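PDB 1Y5H: hypoxic response protein 1 from Mycobacterium tuberculosis, which is a secreted, homodimeric CBS-domain protein of the hypoxic response whose function is unknown, although it probably binds zinc and does not seem to bind AMP. Local coordinates for residues S83-A91 with H103-S112; V21-A29 with P71-R81. All blocks are in the same frame, centred on the assembly; numbering follows the deposited sequence.

Contact 1: S83-A91 with H103-S112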
loop_
_atom_site.group_PDB
_atom_site.type_symbol
_atom_site.label_atom_id
_atom_site.label_comp_id
_atom_site.label_asym_id
_atom_site.label_seq_id
_atom_site.Cartn_x
_atom_site.Cartn_y
_atom_site.Cartn_z
ATOM N N SER A 83 8.302 13.060 -2.949
ATOM C CA SER A 83 7.011 13.130 -3.621
ATOM C C SER A 83 6.254 14.438 -3.427
ATOM O O SER A 83 5.327 14.506 -2.617
ATOM C CB SER A 83 6.131 11.973 -3.137
ATOM O OG SER A 83 6.820 10.736 -3.217
ATOM N N ILE A 84 6.624 15.473 -4.171
ATOM C CA ILE A 84 5.916 16.733 -4.031
ATOM C C ILE A 84 5.036 17.069 -5.231
ATOM O O ILE A 84 5.507 17.403 -6.320
ATOM C CB ILE A 84 6.875 17.916 -3.748
ATOM C CG1 ILE A 84 6.050 19.182 -3.477
ATOM C CG2 ILE A 84 7.829 18.115 -4.911
ATOM C CD1 ILE A 84 6.861 20.369 -2.988
ATOM N N TYR A 85 3.738 16.945 -5.013
ATOM C CA TYR A 85 2.752 17.263 -6.027
ATOM C C TYR A 85 1.580 17.852 -5.274
ATOM O O TYR A 85 1.372 17.543 -4.100
ATOM C CB TYR A 85 2.341 16.007 -6.813
ATOM C CG TYR A 85 2.040 14.786 -5.967
ATOM C CD1 TYR A 85 0.770 14.576 -5.430
ATOM C CD2 TYR A 85 3.033 13.843 -5.695
ATOM C CE1 TYR A 85 0.499 13.460 -4.644
ATOM C CE2 TYR A 85 2.771 12.726 -4.911
ATOM C CZ TYR A 85 1.505 12.541 -4.388
ATOM O OH TYR A 85 1.254 11.445 -3.596
ATOM N N TYR A 86 0.829 18.716 -5.942
ATOM C CA TYR A 86 -0.317 19.362 -5.325
ATOM C C TYR A 86 -1.046 20.171 -6.374
ATOM O O TYR A 86 -0.579 20.296 -7.501
ATOM C CB TYR A 86 0.136 20.304 -4.201
ATOM C CG TYR A 86 1.105 21.402 -4.619
ATOM C CD1 TYR A 86 0.663 22.557 -5.283
ATOM C CD2 TYR A 86 2.461 21.293 -4.329
ATOM C CE1 TYR A 86 1.565 23.574 -5.639
ATOM C CE2 TYR A 86 3.362 22.295 -4.679
ATOM C CZ TYR A 86 2.910 23.430 -5.328
ATOM O OH TYR A 86 3.818 24.415 -5.642
ATOM N N VAL A 87 -2.200 20.698 -5.990
ATOM C CA VAL A 87 -2.976 21.552 -6.869
ATOM C C VAL A 87 -3.387 22.774 -6.068
ATOM O O VAL A 87 -3.498 22.725 -4.838
ATOM C CB VAL A 87 -4.252 20.859 -7.413
ATOM C CG1 VAL A 87 -3.866 19.680 -8.285
ATOM C CG2 VAL A 87 -5.154 20.417 -6.266
ATOM N N ASP A 88 -3.594 23.876 -6.777
ATOM C CA ASP A 88 -4.017 25.121 -6.158
ATOM C C ASP A 88 -5.497 24.981 -5.816
ATOM O O ASP A 88 -6.215 24.199 -6.443
ATOM C CB ASP A 88 -3.809 26.278 -7.135
ATOM C CG ASP A 88 -4.390 27.579 -6.628
ATOM O OD1 ASP A 88 -3.945 28.059 -5.564
ATOM O OD2 ASP A 88 -5.297 28.122 -7.296
ATOM N N ALA A 89 -5.951 25.733 -4.821
ATOM C CA ALA A 89 -7.343 25.671 -4.396
ATOM C C ALA A 89 -8.322 25.987 -5.529
ATOM O O ALA A 89 -9.476 25.563 -5.494
ATOM C CB ALA A 89 -7.570 26.620 -3.231
ATOM N N ASN A 90 -7.856 26.719 -6.535
ATOM C CA ASN A 90 -8.706 27.090 -7.668
ATOM C C ASN A 90 -8.564 26.155 -8.867
ATOM O O ASN A 90 -9.132 26.413 -9.927
ATOM C CB ASN A 90 -8.390 28.523 -8.110
ATOM C CG ASN A 90 -8.941 29.563 -7.159
ATOM O OD1 ASN A 90 -8.537 30.725 -7.191
ATOM N ND2 ASN A 90 -9.879 29.155 -6.312
ATOM N N ALA A 91 -7.815 25.071 -8.696
ATOM C CA ALA A 91 -7.603 24.117 -9.780
ATOM C C ALA A 91 -8.891 23.434 -10.229
ATOM O O ALA A 91 -9.785 23.162 -9.424
ATOM C CB ALA A 91 -6.577 23.061 -9.354
ATOM N N HIS A 103 1.436 11.392 -11.508
ATOM C CA HIS A 103 2.066 10.804 -10.328
ATOM C C HIS A 103 1.507 9.443 -9.917
ATOM O O HIS A 103 2.011 8.818 -8.983
ATOM C CB HIS A 103 1.965 11.792 -9.164
ATOM C CG HIS A 103 2.712 13.066 -9.397
ATOM N ND1 HIS A 103 4.070 13.183 -9.180
ATOM C CD2 HIS A 103 2.306 14.264 -9.876
ATOM C CE1 HIS A 103 4.465 14.397 -9.515
ATOM N NE2 HIS A 103 3.413 15.075 -9.941
ATOM N N GLN A 104 0.471 8.985 -10.614
ATOM C CA GLN A 104 -0.145 7.692 -10.323
ATOM C C GLN A 104 -0.639 7.577 -8.883
ATOM O O GLN A 104 -0.343 6.598 -8.191
ATOM C CB GLN A 104 0.847 6.563 -10.618
ATOM C CG GLN A 104 1.087 6.327 -12.098
ATOM C CD GLN A 104 -0.124 5.729 -12.791
ATOM O OE1 GLN A 104 -0.476 4.569 -12.561
ATOM N NE2 GLN A 104 -0.774 6.520 -13.639
ATOM N N VAL A 105 -1.407 8.571 -8.442
ATOM C CA VAL A 105 -1.945 8.584 -7.085
ATOM C C VAL A 105 -3.455 8.802 -7.061
ATOM O O VAL A 105 -4.039 9.294 -8.028
ATOM C CB VAL A 105 -1.273 9.681 -6.231
ATOM C CG1 VAL A 105 0.171 9.297 -5.944
ATOM C CG2 VAL A 105 -1.327 11.015 -6.958
ATOM N N ARG A 106 -4.074 8.438 -5.942
ATOM C CA ARG A 106 -5.512 8.578 -5.799
ATOM C C ARG A 106 -5.952 9.797 -5.012
ATOM O O ARG A 106 -7.145 10.078 -4.912
ATOM N N ARG A 107 -4.998 10.511 -4.428
ATOM C CA ARG A 107 -5.330 11.712 -3.681
ATOM C C ARG A 107 -4.216 12.735 -3.811
ATOM O O ARG A 107 -3.040 12.385 -3.944
ATOM C CB ARG A 107 -5.610 11.392 -2.211
ATOM C CG ARG A 107 -4.434 10.884 -1.406
ATOM C CD ARG A 107 -4.868 10.676 0.040
ATOM N NE ARG A 107 -5.965 9.717 0.130
ATOM C CZ ARG A 107 -6.912 9.734 1.064
ATOM N NH1 ARG A 107 -6.910 10.665 2.008
ATOM N NH2 ARG A 107 -7.871 8.821 1.048
ATOM N N VAL A 108 -4.600 14.003 -3.770
ATOM C CA VAL A 108 -3.660 15.099 -3.932
ATOM C C VAL A 108 -3.906 16.206 -2.920
ATOM O O VAL A 108 -5.049 16.495 -2.576
ATOM C CB VAL A 108 -3.798 15.690 -5.354
ATOM C CG1 VAL A 108 -2.931 16.918 -5.513
ATOM C CG2 VAL A 108 -3.431 14.630 -6.382
ATOM N N PRO A 109 -2.829 16.833 -2.424
ATOM C CA PRO A 109 -2.962 17.920 -1.450
ATOM C C PRO A 109 -3.415 19.187 -2.166
ATOM O O PRO A 109 -3.082 19.404 -3.330
ATOM C CB PRO A 109 -1.544 18.088 -0.893
ATOM C CG PRO A 109 -0.808 16.854 -1.309
ATOM C CD PRO A 109 -1.419 16.467 -2.620
ATOM N N VAL A 110 -4.185 20.015 -1.471
ATOM C CA VAL A 110 -4.647 21.277 -2.038
ATOM C C VAL A 110 -3.936 22.388 -1.272
ATOM O O VAL A 110 -3.927 22.396 -0.035
ATOM C CB VAL A 110 -6.172 21.421 -1.901
ATOM C CG1 VAL A 110 -6.630 22.727 -2.529
ATOM C CG2 VAL A 110 -6.856 20.243 -2.570
ATOM N N ILE A 111 -3.326 23.311 -2.011
ATOM C CA ILE A 111 -2.574 24.411 -1.422
ATOM C C ILE A 111 -3.196 25.773 -1.693
ATOM O O ILE A 111 -3.793 26.001 -2.745
ATOM C CB ILE A 111 -1.119 24.427 -1.968
ATOM C CG1 ILE A 111 -0.424 23.099 -1.648
ATOM C CG2 ILE A 111 -0.341 25.590 -1.376
ATOM C CD1 ILE A 111 -0.305 22.806 -0.171
ATOM N N SER A 112 -3.046 26.670 -0.727
ATOM C CA SER A 112 -3.552 28.030 -0.839
ATOM C C SER A 112 -2.615 28.892 -0.013
ATOM O O SER A 112 -2.533 28.735 1.206
ATOM C CB SER A 112 -4.976 28.127 -0.290
ATOM O OG SER A 112 -5.518 29.418 -0.516
HETATM O O HOH W 1 -1.045 10.634 -2.662
HETATM O O HOH W 2 -5.260 29.932 -3.820
#
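Y85 and H103 lie in an offset stack at one end of the parallel strand pair of a beta-alpha-beta unit in the second CBS domain, where helix 93-103 carries the chain from strand 87-88 to strand 107-112. Their ring centroids are 4.7 Å apart and the planes 29° from parallel; Y85 CB sits over the imidazole face, 3.6 Å from its centroid, while H103 CB lies over one face of the phenol ring. H103, by similarity a zinc ligand, thus has this face of its ring against the tyrosine. Y85 CG is placed between the backbone N and the carbonyl carbon (chi1 46°), which turns the ring in toward V105, P109 and V99 of the connecting helix. Further along, the side chains of Y86 and I111 cross obliquely, Y86 CG meeting I111 CG1 at 3.7 Å. V87 and V110 share the face of the sheet opposite D88 and I111, with V87 CG2 4.1 Å from V110 CG2. Parallel-sheet hydrogen bonds run from V87 N to P109 O and from I111 N to V87 O, the latter 2.9 Å and nearly straight at 168°; the bond from A89 N to I111 O is weak. Beyond them D88 OD2 takes N90 N in an Asx turn. Back at the first end, Y85 OH meets V105 CG1 at 3.4 Å, and a water lying in the ring plane, 2.6 Å from Y85 OH, donates to R107 O.

Contact 2: V21-A29 with P71-R81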
loop_
_atom_site.group_PDB
_atom_site.type_symbol
_atom_site.label_atom_id
_atom_site.label_comp_id
_atom_site.label_asym_id
_atom_site.label_seq_id
_atom_site.Cartn_x
_atom_site.Cartn_y
_atom_site.Cartn_z
ATOM N N VAL A 21 0.857 16.070 8.887
ATOM C CA VAL A 21 1.808 15.429 9.784
ATOM C C VAL A 21 3.140 16.158 9.710
ATOM O O VAL A 21 3.587 16.525 8.632
ATOM C CB VAL A 21 1.994 13.953 9.401
ATOM C CG1 VAL A 21 3.029 13.300 10.302
ATOM C CG2 VAL A 21 0.657 13.230 9.509
ATOM N N GLY A 22 3.765 16.379 10.861
ATOM C CA GLY A 22 5.032 17.087 10.884
ATOM C C GLY A 22 6.157 16.332 10.205
ATOM O O GLY A 22 6.261 15.112 10.333
ATOM N N GLU A 23 7.006 17.064 9.490
ATOM C CA GLU A 23 8.133 16.467 8.777
ATOM C C GLU A 23 9.124 15.761 9.700
ATOM O O GLU A 23 9.843 14.861 9.266
ATOM C CB GLU A 23 8.884 17.540 7.978
ATOM C CG GLU A 23 9.469 18.640 8.859
ATOM C CD GLU A 23 10.509 19.500 8.155
ATOM O OE1 GLU A 23 11.515 18.941 7.668
ATOM O OE2 GLU A 23 10.326 20.734 8.103
ATOM N N HIS A 24 9.173 16.164 10.967
ATOM C CA HIS A 24 10.106 15.551 11.909
ATOM C C HIS A 24 9.535 14.360 12.667
ATOM O O HIS A 24 10.230 13.750 13.486
ATOM C CB HIS A 24 10.613 16.596 12.905
ATOM C CG HIS A 24 11.297 17.760 12.257
ATOM N ND1 HIS A 24 12.436 17.621 11.492
ATOM C CD2 HIS A 24 10.985 19.077 12.230
ATOM C CE1 HIS A 24 12.792 18.802 11.018
ATOM N NE2 HIS A 24 11.928 19.702 11.451
ATOM N N GLU A 25 8.270 14.033 12.415
ATOM C CA GLU A 25 7.664 12.886 13.081
ATOM C C GLU A 25 8.295 11.616 12.499
ATOM O O GLU A 25 8.671 11.585 11.324
ATOM C CB GLU A 25 6.144 12.905 12.897
ATOM C CG GLU A 25 5.518 14.159 13.525
ATOM C CD GLU A 25 4.018 14.060 13.742
ATOM O OE1 GLU A 25 3.579 13.139 14.466
ATOM O OE2 GLU A 25 3.276 14.911 13.202
ATOM N N THR A 26 8.438 10.585 13.327
ATOM C CA THR A 26 9.051 9.330 12.883
ATOM C C THR A 26 8.131 8.526 11.969
ATOM O O THR A 26 6.933 8.797 11.876
ATOM C CB THR A 26 9.441 8.443 14.079
ATOM O OG1 THR A 26 8.256 7.938 14.709
ATOM C CG2 THR A 26 10.265 9.249 15.094
ATOM N N LEU A 27 8.694 7.540 11.278
ATOM C CA LEU A 27 7.876 6.721 10.392
ATOM C C LEU A 27 6.903 5.885 11.216
ATOM O O LEU A 27 5.790 5.604 10.776
ATOM C CB LEU A 27 8.750 5.811 9.520
ATOM C CG LEU A 27 9.714 6.527 8.566
ATOM C CD1 LEU A 27 10.445 5.483 7.715
ATOM C CD2 LEU A 27 8.942 7.497 7.665
ATOM N N THR A 28 7.327 5.487 12.411
ATOM C CA THR A 28 6.455 4.711 13.282
ATOM C C THR A 28 5.248 5.572 13.650
ATOM O O THR A 28 4.114 5.099 13.664
ATOM C CB THR A 28 7.194 4.280 14.559
ATOM O OG1 THR A 28 8.265 3.393 14.206
ATOM C CG2 THR A 28 6.246 3.564 15.514
ATOM N N ALA A 29 5.491 6.846 13.942
ATOM C CA ALA A 29 4.393 7.738 14.289
ATOM C C ALA A 29 3.453 7.905 13.098
ATOM O O ALA A 29 2.232 7.912 13.256
ATOM C CB ALA A 29 4.936 9.095 14.732
ATOM N N PRO A 71 12.528 2.738 11.568
ATOM C CA PRO A 71 11.285 3.520 11.591
ATOM C C PRO A 71 11.108 4.410 12.815
ATOM O O PRO A 71 10.278 5.325 12.800
ATOM C CB PRO A 71 10.202 2.453 11.472
ATOM C CG PRO A 71 10.819 1.275 12.153
ATOM C CD PRO A 71 12.239 1.292 11.627
ATOM N N ASN A 72 11.886 4.152 13.866
ATOM C CA ASN A 72 11.792 4.956 15.081
ATOM C C ASN A 72 12.683 6.190 15.049
ATOM O O ASN A 72 12.593 7.036 15.943
ATOM C CB ASN A 72 12.132 4.122 16.322
ATOM C CG ASN A 72 11.079 3.083 16.630
ATOM O OD1 ASN A 72 9.884 3.359 16.568
ATOM N ND2 ASN A 72 11.519 1.879 16.979
ATOM N N THR A 73 13.547 6.291 14.043
ATOM C CA THR A 73 14.427 7.451 13.916
ATOM C C THR A 73 14.288 8.147 12.560
ATOM O O THR A 73 14.436 9.367 12.475
ATOM C CB THR A 73 15.911 7.084 14.156
ATOM O OG1 THR A 73 16.374 6.202 13.126
ATOM C CG2 THR A 73 16.073 6.412 15.513
ATOM N N ALA A 74 14.010 7.383 11.503
ATOM C CA ALA A 74 13.818 7.969 10.176
ATOM C C ALA A 74 12.546 8.810 10.263
ATOM O O ALA A 74 11.594 8.424 10.939
ATOM C CB ALA A 74 13.654 6.870 9.127
ATOM N N THR A 75 12.525 9.943 9.571
ATOM C CA THR A 75 11.374 10.843 9.630
ATOM C C THR A 75 10.479 10.848 8.401
ATOM O O THR A 75 10.892 10.471 7.303
ATOM C CB THR A 75 11.831 12.280 9.871
ATOM O OG1 THR A 75 12.552 12.745 8.723
ATOM C CG2 THR A 75 12.735 12.354 11.095
ATOM N N ALA A 76 9.241 11.284 8.595
ATOM C CA ALA A 76 8.276 11.349 7.506
ATOM C C ALA A 76 8.803 12.259 6.401
ATOM O O ALA A 76 8.648 11.965 5.213
ATOM C CB ALA A 76 6.938 11.873 8.027
ATOM N N GLY A 77 9.424 13.364 6.803
ATOM C CA GLY A 77 9.962 14.302 5.832
ATOM C C GLY A 77 11.053 13.716 4.950
ATOM O O GLY A 77 11.115 14.010 3.755
ATOM N N GLU A 78 11.912 12.882 5.533
ATOM C CA GLU A 78 13.008 12.267 4.792
ATOM C C GLU A 78 12.501 11.474 3.597
ATOM O O GLU A 78 13.160 11.411 2.558
ATOM C CB GLU A 78 13.818 11.363 5.709
ATOM N N LEU A 79 11.336 10.854 3.747
ATOM C CA LEU A 79 10.762 10.073 2.659
ATOM C C LEU A 79 9.769 10.874 1.817
ATOM O O LEU A 79 9.674 10.680 0.604
ATOM C CB LEU A 79 10.062 8.825 3.211
ATOM C CG LEU A 79 10.944 7.665 3.690
ATOM C CD1 LEU A 79 11.843 8.112 4.826
ATOM C CD2 LEU A 79 10.061 6.507 4.123
ATOM N N ALA A 80 9.038 11.784 2.452
ATOM C CA ALA A 80 8.037 12.572 1.739
ATOM C C ALA A 80 8.599 13.606 0.766
ATOM O O ALA A 80 7.932 13.968 -0.208
ATOM C CB ALA A 80 7.108 13.253 2.739
ATOM N N ARG A 81 9.817 14.083 1.017
ATOM C CA ARG A 81 10.422 15.080 0.136
ATOM C C ARG A 81 10.695 14.558 -1.271
ATOM O O ARG A 81 11.086 15.328 -2.142
ATOM C CB ARG A 81 11.718 15.626 0.744
ATOM C CG ARG A 81 11.490 16.578 1.905
ATOM C CD ARG A 81 12.767 16.766 2.715
ATOM N NE ARG A 81 12.462 17.224 4.063
ATOM C CZ ARG A 81 13.071 16.784 5.157
ATOM N NH1 ARG A 81 14.026 15.867 5.069
ATOM N NH2 ARG A 81 12.719 17.256 6.341
HETATM O O HOH W 3 8.874 6.611 16.991
#
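P71 presents its carbonyl to the first turn of helix 27-37: T28 N donates to P71 O from above the carbonyl plane, and P71 CB packs 4.1 Å from L27 CB. Next to it the side chain of N72 reaches back, and its OD1 accepts from T28 OG1 at 2.9 Å. A74 turns its carbonyl to L27 N and lays its CB against L27 CD1. At T75 two helix starts meet, since T26 and T75 are both N-caps: T26 OG1 accepts from A29 N and T75 OG1 from E78 N, each hydroxyl set between its own backbone N and carbonyl carbon (chi1 70° and 67°). A single backbone bridge between T26 and T75 joins the start of helix 27-37 in the first CBS domain to helix 76-80 of the second. A76 N then donates to E25 O, 2.8 Å away, and G77 N to E23 O on a lone pair in the carbonyl plane; G77 has no side chain where the E23 carbonyl comes close. L79 crosses L27 at about a right angle, CD2 lying 3.8 Å from L27 CD1. Last, R81 NH2 forms a salt bridge with E23 OE1, modelled implausibly short at 2.5 Å, so its geometry is doubtful.

Overall arrangement
After helix 10-13 and strand 15-16, which joins the sheet of contact 1, the chain forms strand 21-22 and the start of helix 27-37, which contact 2 joins to residues 71-81, closing a loop of 41 residues that holds strands 41-45 and 51-56 and helix 57-65. The chain runs from helix 76-80 into residues 83-91, and contact 1 closes a far shorter loop, made almost wholly of helix 93-103. The two are in series, neither nested nor crossed, with centres about 20 Å apart on opposite sides of the chain's centre. Contact 2 ties the first CBS domain to helix 76-80 of the second, while contact 1 joins neighbouring strands within the second. Strand 51-56 touches both.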